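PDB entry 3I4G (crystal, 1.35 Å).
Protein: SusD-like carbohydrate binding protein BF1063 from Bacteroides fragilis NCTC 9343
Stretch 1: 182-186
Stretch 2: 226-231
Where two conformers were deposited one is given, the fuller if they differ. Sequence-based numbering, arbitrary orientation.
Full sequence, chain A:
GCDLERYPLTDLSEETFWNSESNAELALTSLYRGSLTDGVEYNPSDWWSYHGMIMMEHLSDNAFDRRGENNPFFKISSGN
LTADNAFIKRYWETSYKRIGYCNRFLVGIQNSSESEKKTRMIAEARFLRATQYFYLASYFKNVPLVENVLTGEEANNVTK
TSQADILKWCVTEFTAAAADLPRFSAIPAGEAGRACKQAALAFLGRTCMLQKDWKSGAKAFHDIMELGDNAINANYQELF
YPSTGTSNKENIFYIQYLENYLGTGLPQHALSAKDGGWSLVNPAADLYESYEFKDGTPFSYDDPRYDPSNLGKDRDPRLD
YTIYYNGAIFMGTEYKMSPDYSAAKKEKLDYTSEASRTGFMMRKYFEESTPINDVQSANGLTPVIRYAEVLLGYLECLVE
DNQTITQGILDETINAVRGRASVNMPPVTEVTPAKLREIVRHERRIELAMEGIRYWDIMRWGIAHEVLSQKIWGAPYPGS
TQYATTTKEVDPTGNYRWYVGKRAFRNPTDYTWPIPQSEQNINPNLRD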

ATOM      1  N   PRO A 182     -12.498  -0.311 -20.574  1.00  9.83           N
ATOM      2  CA  PRO A 182     -12.224  -1.615 -21.184  1.00  9.21           C
ATOM      3  C   PRO A 182     -11.830  -2.653 -20.164  1.00  8.26           C
ATOM      4  O   PRO A 182     -11.175  -2.347 -19.166  1.00  9.00           O
ATOM      5  CB  PRO A 182     -11.076  -1.354 -22.158  1.00 11.25           C
ATOM      6  CG  PRO A 182     -10.706   0.099 -22.023  1.00 15.84           C
ATOM      7  CD  PRO A 182     -11.520   0.733 -20.945  1.00 11.77           C
ATOM      8  N   ARG A 183     -12.191  -3.892 -20.448  1.00  7.61           N
ATOM      9  CA  ARG A 183     -11.750  -5.007 -19.620  1.00  7.81           C
ATOM     10  C   ARG A 183     -10.253  -5.139 -19.742  1.00  8.40           C
ATOM     11  O   ARG A 183      -9.649  -4.779 -20.746  1.00  9.10           O
ATOM     12  CB  ARG A 183     -12.474  -6.295 -20.020  1.00  9.65           C
ATOM     13  CG  ARG A 183     -12.098  -6.822 -21.372  1.00  9.89           C
ATOM     14  CD  ARG A 183     -13.050  -7.908 -21.787  1.00 10.15           C
ATOM     15  NE  ARG A 183     -12.964  -9.063 -20.891  1.00 11.31           N
ATOM     16  CZ  ARG A 183     -13.941  -9.941 -20.696  1.00 12.93           C
ATOM     17  NH1 ARG A 183     -15.126  -9.808 -21.288  1.00 15.29           N
ATOM     18  NH2 ARG A 183     -13.728 -10.977 -19.911  1.00 12.65           N
ATOM     19  N   PHE A 184      -9.655  -5.722 -18.709  1.00  7.49           N
ATOM     20  CA  PHE A 184      -8.207  -5.954 -18.601  1.00  7.62           C
ATOM     21  C   PHE A 184      -7.648  -6.640 -19.843  1.00  8.73           C
ATOM     22  O   PHE A 184      -6.592  -6.221 -20.380  1.00  9.98           O
ATOM     23  CB  PHE A 184      -7.929  -6.826 -17.354  1.00  7.77           C
ATOM     24  CG  PHE A 184      -6.470  -7.122 -17.121  1.00  8.75           C
ATOM     25  CD1 PHE A 184      -5.873  -8.228 -17.725  1.00  9.63           C
ATOM     26  CD2 PHE A 184      -5.678  -6.292 -16.322  1.00  9.23           C
ATOM     27  CE1 PHE A 184      -4.539  -8.529 -17.508  1.00  9.01           C
ATOM     28  CE2 PHE A 184      -4.335  -6.613 -16.113  1.00 10.54           C
ATOM     29  CZ  PHE A 184      -3.772  -7.734 -16.734  1.00 11.15           C
ATOM     30  N   SER A 185      -8.349  -7.656 -20.359  1.00  8.55           N
ATOM     31  CA  SER A 185      -7.827  -8.394 -21.516  1.00  9.93           C
ATOM     32  C   SER A 185      -7.730  -7.531 -22.781  1.00 11.82           C
ATOM     33  O   SER A 185      -7.028  -7.898 -23.718  1.00 12.70           O
ATOM     34  CB  SER A 185      -8.654  -9.637 -21.792  1.00  9.67           C
ATOM     35  OG  SER A 185      -9.932  -9.284 -22.218  1.00 11.02           O
ATOM     36  N   ALA A 186      -8.471  -6.428 -22.833  1.00 10.42           N
ATOM     37  CA  ALA A 186      -8.460  -5.507 -23.965  1.00 11.09           C
ATOM     38  C   ALA A 186      -7.463  -4.361 -23.864  1.00 12.24           C
ATOM     39  O   ALA A 186      -7.439  -3.522 -24.754  1.00 15.51           O
ATOM     40  CB  ALA A 186      -9.894  -4.945 -24.142  1.00 10.11           C
ATOM     41  N   GLU A 226     -15.133 -13.567 -12.268  0.50  8.80           N
ATOM     42  CA  GLU A 226     -15.962 -14.155 -13.322  0.50 10.70           C
ATOM     43  C   GLU A 226     -15.685 -13.586 -14.720  0.50  9.04           C
ATOM     44  O   GLU A 226     -15.973 -14.244 -15.722  0.50 10.66           O
ATOM     45  CB  GLU A 226     -17.431 -14.022 -12.929  0.50  9.12           C
ATOM     46  CG  GLU A 226     -17.797 -14.948 -11.784  0.50 14.86           C
ATOM     47  CD  GLU A 226     -19.240 -14.838 -11.368  0.50 15.44           C
ATOM     48  OE1 GLU A 226     -19.805 -13.710 -11.421  0.50 23.52           O
ATOM     49  OE2 GLU A 226     -19.797 -15.881 -10.972  0.50 20.58           O
ATOM     50  N   LEU A 227     -15.112 -12.390 -14.802  1.00  8.87           N
ATOM     51  CA  LEU A 227     -14.676 -11.865 -16.089  1.00  8.62           C
ATOM     52  C   LEU A 227     -13.575 -12.761 -16.659  1.00  9.02           C
ATOM     53  O   LEU A 227     -13.466 -12.970 -17.877  1.00  9.83           O
ATOM     54  CB  LEU A 227     -14.202 -10.413 -15.985  1.00  9.04           C
ATOM     55  CG  LEU A 227     -15.309  -9.357 -15.965  1.00  8.71           C
ATOM     56  CD1 LEU A 227     -14.837  -8.063 -15.345  1.00 11.02           C
ATOM     57  CD2 LEU A 227     -15.845  -9.156 -17.389  1.00 14.50           C
ATOM     58  N   GLY A 228     -12.742 -13.303 -15.787  1.00  7.85           N
ATOM     59  CA  GLY A 228     -11.795 -14.325 -16.227  1.00  9.08           C
ATOM     60  C   GLY A 228     -10.534 -13.858 -16.900  1.00  9.22           C
ATOM     61  O   GLY A 228      -9.821 -14.642 -17.508  1.00 10.85           O
ATOM     62  N   ASP A 229     -10.230 -12.570 -16.802  1.00  8.64           N
ATOM     63  CA  ASP A 229      -9.036 -11.998 -17.438  1.00  9.22           C
ATOM     64  C   ASP A 229      -7.810 -12.082 -16.566  1.00  9.39           C
ATOM     65  O   ASP A 229      -6.695 -11.868 -17.070  1.00  8.98           O
ATOM     66  CB  ASP A 229      -9.221 -10.511 -17.788  1.00  9.13           C
ATOM     67  CG  ASP A 229     -10.338 -10.239 -18.765  1.00 10.91           C
ATOM     68  OD1 ASP A 229     -10.852 -11.177 -19.365  1.00 11.50           O
ATOM     69  OD2 ASP A 229     -10.655  -9.033 -18.949  1.00  9.97           O
ATOM     70  N   ASN A 230      -7.988 -12.347 -15.263  1.00  8.52           N
ATOM     71  CA  ASN A 230      -6.895 -12.294 -14.322  1.00  8.78           C
ATOM     72  C   ASN A 230      -6.596 -13.644 -13.685  1.00  9.21           C
ATOM     73  O   ASN A 230      -7.430 -14.535 -13.611  1.00 10.72           O
ATOM     74  CB  ASN A 230      -7.243 -11.245 -13.279  1.00  9.52           C
ATOM     75  CG  ASN A 230      -7.401  -9.870 -13.892  1.00  8.77           C
ATOM     76  OD1 ASN A 230      -8.521  -9.350 -14.020  1.00 10.38           O
ATOM     77  ND2 ASN A 230      -6.296  -9.294 -14.321  1.00  8.92           N
ATOM     78  N   ALA A 231      -5.358 -13.756 -13.220  1.00  8.95           N
ATOM     79  CA  ALA A 231      -4.874 -15.006 -12.648  1.00  8.32           C
ATOM     80  C   ALA A 231      -3.682 -14.730 -11.788  1.00 10.55           C
ATOM     81  O   ALA A 231      -2.988 -13.759 -11.982  1.00 12.40           O
ATOM     82  CB  ALA A 231      -4.470 -15.973 -13.760  1.00 11.77           C
TER
HETATM   83  O   HOH W   1     -11.231 -11.694 -22.734  1.00 26.10           O

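The contact between the two stretches is small, burying 304 Å² in total, and it is organised around one carboxylate. D229 lies just past the end of a helix, and its CA-to-CB bond points toward the other stretch. With chi1 at m, the carboxylate reaches both the guanidinium of R183 and the backbone of S185. D229 is also the residue most covered by the partner stretch, with 88 Å² hidden.

R183 supplies the charge that answers it. Its CA-to-CB bond also points toward the partner, and the p, t, m run of chi1 to chi3 brings the guanidinium alongside the carboxylate. The two groups form a salt bridge with two well-formed hydrogen bonds. R183 NH2 donates to D229 OD1 at 2.9 Å, and R183 NE donates to D229 OD2 at 3.0 Å. A third, weak bond runs from R183 NE to D229 OD1 at 3.4 Å. Pairing NE and NH2 with the two oxygens is a side-on arrangement, and OD1 sits at the edge of the guanidinium, near its plane. Arginine suits this place because it presents two adjacent N-H donors to a two-oxygen acceptor.

R183 NH2 also comes within 2.9 Å of L227 O. The angle is poor, so this close approach is not a hydrogen bond. The side chain of L227 makes a different kind of contact: its CD2 lies over one face of the guanidinium, 3.8 Å from R183 NH2. A nonpolar methyl group fits there, since the donors of a guanidinium point outward in its plane and its faces are free for packing.

D229 OD2 has a second partner in stretch 1. S185 N donates to it at 3.0 Å with a nearly straight angle of 160°. The neighbouring F184 N is 3.5 Å from D229 OD2, but its angle is too poor for a bond. Residues 184-186 form a 3-10 segment, and A186 N donates to R183 O at 2.9 Å. This turn helps set the backbone from which S185 N meets the carboxylate. OD2 also has a hydrogen bond elsewhere in the structure.

The S185 hydroxyl lies nearby, with OG 3.4 Å from D229 OD2, but its proton has another acceptor within reach. Water 1 is 2.8 Å from S185 OG and donates a weak hydrogen bond to D229 OD1 at 3.4 Å. It thus links the hydroxyl to the carboxylate.

F184 adds packing beside the polar cluster. Its CA-to-CB bond points toward stretch 2, and ND2 of buried N230 lies over one face of the ring, 3.5 Å from F184 CG. N230 ND2 is hydrogen-bonded elsewhere in the structure.

G228 makes no contact with stretch 1. It leaves the helix with a positive phi of 81°, where a CB would jam against the preceding carbonyl oxygen. Glycine therefore suits the turn that leads into D229.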